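Local coordinates for protein aminopeptidase (Aneurinibacillus sp. AM-1, PDB 5IB9) that probably removes N-terminal residues from peptides as a zinc-dependent aminopeptidase of the M28 family, equipped with a protease-associated domain, at residues I9-Q23 with L377-D390. Numbering follows the deposited sequence.
With ZN (zinc ion), chain E; ZN (zinc ion), chain D; ZN (zinc ion), chain F.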
ATOM      1  N   ILE A   9     -17.443 -33.948   0.869  1.00 14.97           N
ATOM      2  CA  ILE A   9     -17.059 -33.009  -0.198  1.00 13.36           C
ATOM      3  C   ILE A   9     -17.307 -33.609  -1.595  1.00 15.76           C
ATOM      4  O   ILE A   9     -17.952 -33.026  -2.423  1.00 14.59           O
ATOM      5  CB  ILE A   9     -15.547 -32.714  -0.074  1.00 12.70           C
ATOM      6  CG1 ILE A   9     -15.174 -32.157   1.337  1.00 13.06           C
ATOM      7  CG2 ILE A   9     -15.075 -31.893  -1.252  1.00 15.50           C
ATOM      8  CD1 ILE A   9     -15.932 -30.851   1.614  1.00 15.24           C
ATOM      9  N   THR A  10     -16.885 -34.892  -1.802  1.00 15.86           N
ATOM     10  CA  THR A  10     -16.922 -35.426  -3.165  1.00 15.93           C
ATOM     11  C   THR A  10     -18.337 -35.748  -3.668  1.00 15.42           C
ATOM     12  O   THR A  10     -18.521 -35.793  -4.881  1.00 17.48           O
ATOM     13  CB  THR A  10     -16.005 -36.683  -3.317  1.00 16.86           C
ATOM     14  OG1 THR A  10     -16.478 -37.691  -2.429  1.00 17.03           O
ATOM     15  CG2 THR A  10     -14.553 -36.333  -2.827  1.00 15.93           C
ATOM     16  N   LYS A  11     -19.258 -35.958  -2.723  1.00 16.50           N
ATOM     17  CA  LYS A  11     -20.629 -36.168  -3.203  1.00 17.21           C
ATOM     18  C   LYS A  11     -21.350 -34.878  -3.608  1.00 18.48           C
ATOM     19  O   LYS A  11     -22.446 -34.906  -4.198  1.00 17.39           O
ATOM     20  CB  LYS A  11     -21.455 -36.801  -2.147  1.00 16.11           C
ATOM     21  CG  LYS A  11     -21.850 -35.924  -0.953  1.00 19.16           C
ATOM     22  CD  LYS A  11     -22.750 -36.779  -0.001  1.00 30.80           C
ATOM     23  CE  LYS A  11     -23.057 -36.115   1.274  1.00 35.66           C
ATOM     24  NZ  LYS A  11     -23.972 -37.012   2.084  1.00 38.92           N
ATOM     25  N   ARG A  12     -20.776 -33.735  -3.286  1.00 15.68           N
ATOM     26  CA  ARG A  12     -21.390 -32.433  -3.479  1.00 17.04           C
ATOM     27  C   ARG A  12     -20.713 -31.561  -4.521  1.00 16.40           C
ATOM     28  O   ARG A  12     -21.283 -30.544  -4.906  1.00 17.61           O
ATOM     29  CB  ARG A  12     -21.326 -31.652  -2.148  1.00 16.79           C
ATOM     30  CG  ARG A  12     -22.098 -32.275  -1.054  1.00 20.70           C
ATOM     31  CD  ARG A  12     -22.332 -31.238   0.037  1.00 21.67           C
ATOM     32  NE  ARG A  12     -23.460 -31.711   0.847  1.00 20.23           N
ATOM     33  CZ  ARG A  12     -23.312 -32.600   1.806  1.00 18.82           C
ATOM     34  NH1 ARG A  12     -22.152 -33.119   2.111  1.00 21.35           N
ATOM     35  NH2 ARG A  12     -24.395 -33.024   2.535  1.00 26.63           N
ATOM     36  N   THR A  13     -19.485 -31.848  -5.001  1.00 13.04           N
ATOM     37  CA  THR A  13     -18.877 -30.928  -5.954  1.00 14.18           C
ATOM     38  C   THR A  13     -19.473 -30.986  -7.365  1.00 14.90           C
ATOM     39  O   THR A  13     -19.404 -31.991  -8.107  1.00 14.84           O
ATOM     40  CB  THR A  13     -17.380 -31.340  -6.064  1.00 11.66           C
ATOM     41  OG1 THR A  13     -17.316 -32.804  -6.217  1.00 12.87           O
ATOM     42  CG2 THR A  13     -16.530 -30.935  -4.791  1.00 12.02           C
ATOM     43  N   ASP A  14     -20.166 -29.913  -7.722  1.00 14.74           N
ATOM     44  CA  ASP A  14     -21.001 -29.931  -8.901  1.00 14.83           C
ATOM     45  C   ASP A  14     -20.239 -29.309 -10.006  1.00 15.78           C
ATOM     46  O   ASP A  14     -19.979 -28.057 -10.004  1.00 14.51           O
ATOM     47  CB  ASP A  14     -22.285 -29.219  -8.543  1.00 14.70           C
ATOM     48  CG  ASP A  14     -23.322 -29.212  -9.678  1.00 16.77           C
ATOM     49  OD1 ASP A  14     -22.964 -29.115 -10.851  1.00 22.87           O
ATOM     50  OD2 ASP A  14     -24.496 -29.276  -9.202  1.00 22.59           O
ATOM     51  N   ALA A  15     -19.868 -30.115 -10.981  1.00 14.87           N
ATOM     52  CA  ALA A  15     -19.072 -29.619 -12.054  1.00 14.31           C
ATOM     53  C   ALA A  15     -19.884 -28.767 -13.060  1.00 13.13           C
ATOM     54  O   ALA A  15     -19.266 -27.981 -13.804  1.00 16.51           O
ATOM     55  CB  ALA A  15     -18.361 -30.790 -12.788  1.00 17.59           C
ATOM     56  N   GLU A  16     -21.210 -28.972 -13.127  1.00 14.31           N
ATOM     57  CA  GLU A  16     -22.030 -28.076 -13.953  1.00 16.68           C
ATOM     58  C   GLU A  16     -22.034 -26.623 -13.392  1.00 14.79           C
ATOM     59  O   GLU A  16     -21.947 -25.715 -14.205  1.00 16.26           O
ATOM     60  CB  GLU A  16     -23.424 -28.665 -14.077  1.00 18.53           C
ATOM     61  CG  GLU A  16     -23.423 -29.927 -14.984  1.00 26.22           C
ATOM     62  CD  GLU A  16     -22.831 -31.239 -14.322  1.00 37.46           C
ATOM     63  OE1 GLU A  16     -22.165 -32.043 -15.048  1.00 41.38           O
ATOM     64  OE2 GLU A  16     -23.058 -31.523 -13.105  1.00 42.64           O
ATOM     65  N   ASN A  17     -22.095 -26.481 -12.087  1.00 14.88           N
ATOM     66  CA  ASN A  17     -22.034 -25.141 -11.440  1.00 13.71           C
ATOM     67  C   ASN A  17     -20.716 -24.508 -11.925  1.00 13.00           C
ATOM     68  O   ASN A  17     -20.646 -23.320 -12.292  1.00 12.75           O
ATOM     69  CB  ASN A  17     -22.073 -25.244  -9.952  1.00 15.50           C
ATOM     70  CG  ASN A  17     -23.403 -25.631  -9.399  1.00 18.13           C
ATOM     71  OD1 ASN A  17     -24.442 -25.615 -10.124  1.00 19.66           O
ATOM     72  ND2 ASN A  17     -23.431 -25.857  -8.077  1.00 15.90           N
ATOM     73  N   MET A  18     -19.621 -25.295 -11.815  1.00 14.14           N
ATOM     74  CA  MET A  18     -18.333 -24.684 -12.127  1.00 12.31           C
ATOM     75  C   MET A  18     -18.170 -24.300 -13.547  1.00 12.93           C
ATOM     76  O   MET A  18     -17.662 -23.265 -13.912  1.00 14.17           O
ATOM     77  CB  MET A  18     -17.164 -25.621 -11.703  1.00 10.88           C
ATOM     78  CG  MET A  18     -17.190 -25.737 -10.186  1.00 11.11           C
ATOM     79  SD  MET A  18     -15.779 -26.733  -9.495  1.00 12.92           S
ATOM     80  CE  MET A  18     -16.266 -28.387  -9.915  1.00 15.91           C
ATOM     81  N   TYR A  19     -18.631 -25.185 -14.454  1.00 12.47           N
ATOM     82  CA  TYR A  19     -18.588 -24.837 -15.853  1.00 13.78           C
ATOM     83  C   TYR A  19     -19.480 -23.570 -16.142  1.00 10.64           C
ATOM     84  O   TYR A  19     -19.053 -22.713 -16.871  1.00 13.47           O
ATOM     85  CB  TYR A  19     -19.189 -26.050 -16.670  1.00 14.72           C
ATOM     86  CG  TYR A  19     -19.125 -25.925 -18.159  1.00 17.26           C
ATOM     87  CD1 TYR A  19     -17.984 -26.239 -18.916  1.00 20.97           C
ATOM     88  CD2 TYR A  19     -20.264 -25.404 -18.813  1.00 25.24           C
ATOM     89  CE1 TYR A  19     -17.994 -26.103 -20.375  1.00 21.77           C
ATOM     90  CE2 TYR A  19     -20.271 -25.232 -20.216  1.00 25.36           C
ATOM     91  CZ  TYR A  19     -19.144 -25.562 -20.955  1.00 24.82           C
ATOM     92  OH  TYR A  19     -19.212 -25.359 -22.349  1.00 27.93           O
ATOM     93  N   ASN A  20     -20.628 -23.538 -15.497  1.00 12.37           N
ATOM     94  CA  ASN A  20     -21.546 -22.336 -15.707  1.00 13.16           C
ATOM     95  C   ASN A  20     -20.857 -21.045 -15.207  1.00 11.78           C
ATOM     96  O   ASN A  20     -21.007 -19.985 -15.834  1.00 14.14           O
ATOM     97  CB  ASN A  20     -22.862 -22.594 -15.004  1.00 14.83           C
ATOM     98  CG  ASN A  20     -23.715 -23.641 -15.780  1.00 19.24           C
ATOM     99  OD1 ASN A  20     -23.380 -24.003 -16.893  1.00 22.68           O
ATOM    100  ND2 ASN A  20     -24.736 -24.163 -15.104  1.00 26.13           N
ATOM    101  N   THR A  21     -20.160 -21.147 -14.069  1.00 11.36           N
ATOM    102  CA  THR A  21     -19.416 -19.952 -13.710  1.00 10.67           C
ATOM    103  C   THR A  21     -18.393 -19.502 -14.720  1.00 11.82           C
ATOM    104  O   THR A  21     -18.269 -18.310 -15.065  1.00 11.77           O
ATOM    105  CB  THR A  21     -18.669 -20.277 -12.334  1.00  9.42           C
ATOM    106  OG1 THR A  21     -19.598 -20.456 -11.283  1.00 14.30           O
ATOM    107  CG2 THR A  21     -17.638 -19.132 -11.992  1.00 11.69           C
ATOM    108  N   ILE A  22     -17.632 -20.454 -15.281  1.00 10.42           N
ATOM    109  CA  ILE A  22     -16.614 -20.091 -16.314  1.00 10.89           C
ATOM    110  C   ILE A  22     -17.310 -19.506 -17.571  1.00 10.57           C
ATOM    111  O   ILE A  22     -16.777 -18.578 -18.182  1.00 11.50           O
ATOM    112  CB  ILE A  22     -15.646 -21.295 -16.696  1.00 10.94           C
ATOM    113  CG1 ILE A  22     -14.979 -21.744 -15.360  1.00 12.41           C
ATOM    114  CG2 ILE A  22     -14.694 -20.930 -17.741  1.00 12.44           C
ATOM    115  CD1 ILE A  22     -14.263 -23.179 -15.452  1.00 12.87           C
ATOM    116  N   GLN A  23     -18.416 -20.133 -17.945  1.00 13.43           N
ATOM    117  CA  GLN A  23     -19.143 -19.688 -19.146  1.00 15.51           C
ATOM    118  C   GLN A  23     -19.557 -18.225 -18.926  1.00 14.40           C
ATOM    119  O   GLN A  23     -19.324 -17.409 -19.841  1.00 16.26           O
ATOM    120  CB  GLN A  23     -20.401 -20.521 -19.256  1.00 16.34           C
ATOM    121  CG  GLN A  23     -21.190 -20.206 -20.553  1.00 18.54           C
ATOM    122  CD  GLN A  23     -22.326 -21.234 -20.716  1.00 30.33           C
ATOM    123  OE1 GLN A  23     -23.019 -21.612 -19.748  1.00 36.86           O
ATOM    124  NE2 GLN A  23     -22.490 -21.724 -21.926  1.00 36.04           N
ATOM    125  N   LEU A 377     -13.744 -21.111 -23.076  1.00 14.21           N
ATOM    126  CA  LEU A 377     -14.549 -22.169 -22.476  1.00 13.86           C
ATOM    127  C   LEU A 377     -14.393 -23.557 -23.106  1.00 15.65           C
ATOM    128  O   LEU A 377     -14.465 -24.588 -22.401  1.00 16.43           O
ATOM    129  CB  LEU A 377     -16.026 -21.766 -22.481  1.00 15.72           C
ATOM    130  CG  LEU A 377     -17.041 -22.668 -21.857  1.00 14.14           C
ATOM    131  CD1 LEU A 377     -16.833 -22.687 -20.290  1.00 19.42           C
ATOM    132  CD2 LEU A 377     -18.436 -22.214 -22.127  1.00 19.06           C
ATOM    133  N   ASP A 378     -14.188 -23.577 -24.432  1.00 18.24           N
ATOM    134  CA  ASP A 378     -14.076 -24.905 -25.111  1.00 19.24           C
ATOM    135  C   ASP A 378     -12.798 -25.692 -24.777  1.00 18.45           C
ATOM    136  O   ASP A 378     -12.659 -26.867 -25.148  1.00 19.42           O
ATOM    137  CB  ASP A 378     -14.325 -24.756 -26.617  1.00 20.98           C
ATOM    138  CG  ASP A 378     -13.222 -24.046 -27.345  1.00 25.38           C
ATOM    139  OD1 ASP A 378     -12.244 -23.585 -26.735  1.00 23.19           O
ATOM    140  OD2 ASP A 378     -13.289 -23.942 -28.623  1.00 29.99           O
ATOM    141  N   LYS A 379     -11.850 -25.087 -24.038  1.00 17.03           N
ATOM    142  CA  LYS A 379     -10.750 -25.863 -23.518  1.00 16.92           C
ATOM    143  C   LYS A 379     -10.947 -26.407 -22.125  1.00 15.94           C
ATOM    144  O   LYS A 379     -10.085 -27.182 -21.658  1.00 16.99           O
ATOM    145  CB  LYS A 379      -9.528 -25.043 -23.496  1.00 16.89           C
ATOM    146  CG  LYS A 379      -9.323 -24.034 -24.608  1.00 18.79           C
ATOM    147  CD  LYS A 379      -9.131 -24.877 -25.946  1.00 17.89           C
ATOM    148  CE  LYS A 379      -8.582 -23.886 -26.965  1.00 23.30           C
ATOM    149  NZ  LYS A 379      -9.610 -22.882 -27.391  1.00 23.63           N
ATOM    150  N   ILE A 380     -12.082 -26.112 -21.500  1.00 15.70           N
ATOM    151  CA  ILE A 380     -12.298 -26.538 -20.138  1.00 16.05           C
ATOM    152  C   ILE A 380     -12.803 -27.996 -19.996  1.00 18.07           C
ATOM    153  O   ILE A 380     -13.715 -28.480 -20.732  1.00 17.65           O
ATOM    154  CB  ILE A 380     -13.274 -25.554 -19.431  1.00 14.35           C
ATOM    155  CG1 ILE A 380     -12.648 -24.135 -19.484  1.00 15.88           C
ATOM    156  CG2 ILE A 380     -13.646 -26.130 -18.017  1.00 16.17           C
ATOM    157  CD1 ILE A 380     -11.400 -23.968 -18.515  1.00 15.56           C
ATOM    158  N   SER A 381     -12.171 -28.704 -19.038  1.00 16.51           N
ATOM    159  CA  SER A 381     -12.556 -30.030 -18.659  1.00 13.99           C
ATOM    160  C   SER A 381     -13.322 -30.023 -17.319  1.00 15.06           C
ATOM    161  O   SER A 381     -12.738 -29.711 -16.244  1.00 14.38           O
ATOM    162  CB  SER A 381     -11.276 -30.887 -18.503  1.00 16.20           C
ATOM    163  OG  SER A 381     -11.714 -32.084 -17.843  1.00 18.26           O
ATOM    164  N   LYS A 382     -14.602 -30.422 -17.332  1.00 15.63           N
ATOM    165  CA  LYS A 382     -15.369 -30.583 -16.124  1.00 15.06           C
ATOM    166  C   LYS A 382     -14.744 -31.611 -15.176  1.00 14.29           C
ATOM    167  O   LYS A 382     -14.776 -31.476 -13.946  1.00 14.39           O
ATOM    168  CB  LYS A 382     -16.783 -30.965 -16.437  1.00 14.31           C
ATOM    169  CG  LYS A 382     -17.528 -29.825 -17.157  1.00 21.18           C
ATOM    170  CD  LYS A 382     -18.781 -30.414 -17.803  1.00 26.42           C
ATOM    171  CE  LYS A 382     -19.870 -30.608 -16.792  1.00 32.30           C
ATOM    172  NZ  LYS A 382     -21.229 -30.653 -17.609  1.00 35.04           N
ATOM    173  N   GLU A 383     -14.176 -32.695 -15.781  1.00 14.38           N
ATOM    174  CA  GLU A 383     -13.607 -33.696 -14.907  1.00 13.16           C
ATOM    175  C   GLU A 383     -12.421 -33.167 -14.088  1.00 15.60           C
ATOM    176  O   GLU A 383     -12.284 -33.541 -12.905  1.00 14.42           O
ATOM    177  CB  GLU A 383     -13.164 -34.878 -15.787  1.00 14.98           C
ATOM    178  CG  GLU A 383     -12.584 -36.109 -15.089  1.00 16.90           C
ATOM    179  CD  GLU A 383     -12.185 -37.168 -16.106  1.00 19.00           C
ATOM    180  OE1 GLU A 383     -13.196 -37.737 -16.572  1.00 15.55           O
ATOM    181  OE2 GLU A 383     -11.026 -37.284 -16.431  1.00 26.50           O
ATOM    182  N   LYS A 384     -11.596 -32.356 -14.730  1.00 13.94           N
ATOM    183  CA  LYS A 384     -10.423 -31.727 -14.065  1.00 13.54           C
ATOM    184  C   LYS A 384     -10.968 -30.800 -12.991  1.00 15.20           C
ATOM    185  O   LYS A 384     -10.437 -30.790 -11.871  1.00 13.56           O
ATOM    186  CB  LYS A 384      -9.484 -31.022 -15.013  1.00 13.18           C
ATOM    187  CG  LYS A 384      -8.768 -32.066 -15.905  1.00 19.87           C
ATOM    188  CD  LYS A 384      -7.737 -31.350 -16.727  1.00 22.83           C
ATOM    189  CE  LYS A 384      -6.354 -31.518 -16.261  1.00 25.77           C
ATOM    190  NZ  LYS A 384      -5.440 -31.451 -17.409  1.00 21.59           N
ATOM    191  N   LEU A 385     -11.917 -29.925 -13.313  1.00 12.33           N
ATOM    192  CA  LEU A 385     -12.435 -29.001 -12.321  1.00 12.59           C
ATOM    193  C   LEU A 385     -12.972 -29.781 -11.136  1.00 12.77           C
ATOM    194  O   LEU A 385     -12.718 -29.426  -9.964  1.00 11.83           O
ATOM    195  CB  LEU A 385     -13.641 -28.205 -12.895  1.00 12.36           C
ATOM    196  CG  LEU A 385     -13.285 -27.183 -13.950  1.00 13.10           C
ATOM    197  CD1 LEU A 385     -14.629 -26.690 -14.532  1.00 13.99           C
ATOM    198  CD2 LEU A 385     -12.469 -25.983 -13.464  1.00 12.70           C
ATOM    199  N   ASP A 386     -13.751 -30.866 -11.343  1.00 13.05           N
ATOM    200  CA  ASP A 386     -14.273 -31.626 -10.292  1.00 12.50           C
ATOM    201  C   ASP A 386     -13.142 -32.262  -9.437  1.00 10.84           C
ATOM    202  O   ASP A 386     -13.290 -32.359  -8.205  1.00 12.75           O
ATOM    203  CB  ASP A 386     -15.205 -32.760 -10.838  1.00 13.77           C
ATOM    204  CG  ASP A 386     -15.906 -33.537  -9.700  1.00 15.28           C
ATOM    205  OD1 ASP A 386     -16.873 -33.045  -9.082  1.00 14.66           O
ATOM    206  OD2 ASP A 386     -15.422 -34.730  -9.333  1.00 17.95           O
ATOM    207  N   ASN A 387     -12.066 -32.749 -10.093  1.00 11.39           N
ATOM    208  CA  ASN A 387     -11.035 -33.411  -9.344  1.00 11.99           C
ATOM    209  C   ASN A 387     -10.321 -32.396  -8.461  1.00 12.20           C
ATOM    210  O   ASN A 387      -9.992 -32.736  -7.327  1.00 10.85           O
ATOM    211  CB  ASN A 387     -10.041 -33.965 -10.367  1.00 14.96           C
ATOM    212  CG  ASN A 387      -8.848 -34.681  -9.670  1.00 14.97           C
ATOM    213  OD1 ASN A 387      -9.071 -35.640  -8.896  1.00 18.07           O
ATOM    214  ND2 ASN A 387      -7.704 -34.190  -9.852  1.00 12.06           N
ATOM    215  N   VAL A 388     -10.091 -31.180  -8.981  1.00 12.18           N
ATOM    216  CA  VAL A 388      -9.416 -30.162  -8.139  1.00 11.38           C
ATOM    217  C   VAL A 388     -10.313 -29.783  -6.984  1.00 11.16           C
ATOM    218  O   VAL A 388      -9.887 -29.628  -5.810  1.00 10.70           O
ATOM    219  CB  VAL A 388      -8.976 -28.967  -8.963  1.00 11.33           C
ATOM    220  CG1 VAL A 388      -8.430 -27.793  -8.035  1.00 15.24           C
ATOM    221  CG2 VAL A 388      -7.941 -29.448  -9.923  1.00 10.74           C
ATOM    222  N   ALA A 389     -11.600 -29.583  -7.256  1.00 10.31           N
ATOM    223  CA  ALA A 389     -12.485 -29.283  -6.170  1.00  9.60           C
ATOM    224  C   ALA A 389     -12.524 -30.439  -5.160  1.00 11.09           C
ATOM    225  O   ALA A 389     -12.533 -30.163  -3.935  1.00 10.71           O
ATOM    226  CB  ALA A 389     -13.921 -29.044  -6.789  1.00 11.17           C
ATOM    227  N   ASP A 390     -12.531 -31.722  -5.616  1.00 10.05           N
ATOM    228  CA  ASP A 390     -12.538 -32.796  -4.591  1.00 10.37           C
ATOM    229  C   ASP A 390     -11.281 -32.768  -3.764  1.00 10.78           C
ATOM    230  O   ASP A 390     -11.313 -32.968  -2.571  1.00 10.28           O
ATOM    231  CB  ASP A 390     -12.650 -34.144  -5.367  1.00 12.26           C
ATOM    232  CG  ASP A 390     -13.960 -34.361  -5.964  1.00 14.12           C
ATOM    233  OD1 ASP A 390     -14.946 -33.758  -5.583  1.00 14.93           O
ATOM    234  OD2 ASP A 390     -13.978 -35.202  -6.886  1.00 13.02           O
TER
HETATM  235 ZN    ZN E1004     -18.274 -33.775  -7.896  1.00 15.18          ZN
HETATM  236 ZN    ZN D1003     -15.560 -35.767  -7.882  1.00 16.35          ZN
HETATM  237 ZN    ZN F1005     -12.686 -38.861 -18.092  1.00 18.45          ZN
HETATM  238  O   HOH W   1     -17.297 -35.562  -7.336  1.00 15.24           O
HETATM  239  O   HOH W   2     -20.039 -34.523  -6.752  1.00 16.34           O
HETATM  240  O   HOH W   3     -15.263 -37.601  -8.858  1.00 16.40           O
HETATM  241  O   HOH W   4     -15.134 -38.120  -7.671  1.00 19.65           O
HETATM  242  O   HOH W   5     -19.199 -34.598  -9.549  1.00 16.06           O
HETATM  243  O   HOH W   6     -14.300 -39.589 -18.545  1.00 19.35           O
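Thr-13 OG1 is gripped twice across this contact: it coordinates one zinc ion at 2.2 Å and donates a hydrogen bond to Asp-390 OD1 at 2.6 Å, meeting the syn lone pair of that oxygen. The site illustrates how zinc ions can bridge the turn before helix 15-23 and helix 382-390 within an M28-family zinc exopeptidase. Asp-386 and Asp-390 lie one turn apart on helix 382-390, a spacing that lets both carboxylates face the same zinc. Thr-13 chelates the first zinc through OG1 and its backbone O, OG1 being set between backbone N and carbonyl carbon (chi1 46°), and Asp-386 OD1 joins them at 2.0 Å. The other oxygen of Asp-386 binds a second zinc, as does Asp-390 OD2, and water 1 links the two ions. Both zincs are distinct from the zinc pair held by Asp-240 beside the inhibitor pocket.

Beyond the metals, helix 15-23 crosses helix 382-390 at 113°, with axes 9.3 Å apart. Ala-15 rests its CB against Lys-382, Met-18 lays CE by the backbone of Leu-385, and Ile-22 CD1 meets Leu-385 CD1 tip to tip. Helix 238-256 also packs on helix 15-23, and its Glu-250 accepts a hydrogen bond from Asn-17 ND2. With CG anti to the backbone N (chi1 -175°), Tyr-19 extends its ring over Leu-377, whose CD1 makes a CH-pi contact 3.9 Å from the ring centroid. An alanine at Tyr-19 is likely to open a gap above Leu-377 and leave CG of Lys-382 without its aromatic neighbour. The bent chain of Lys-382 crosses Glu-16 at about a right angle, and their salt bridge includes a weak hydrogen bond from Lys-382 NZ to Glu-16 OE1, 3.1 Å long.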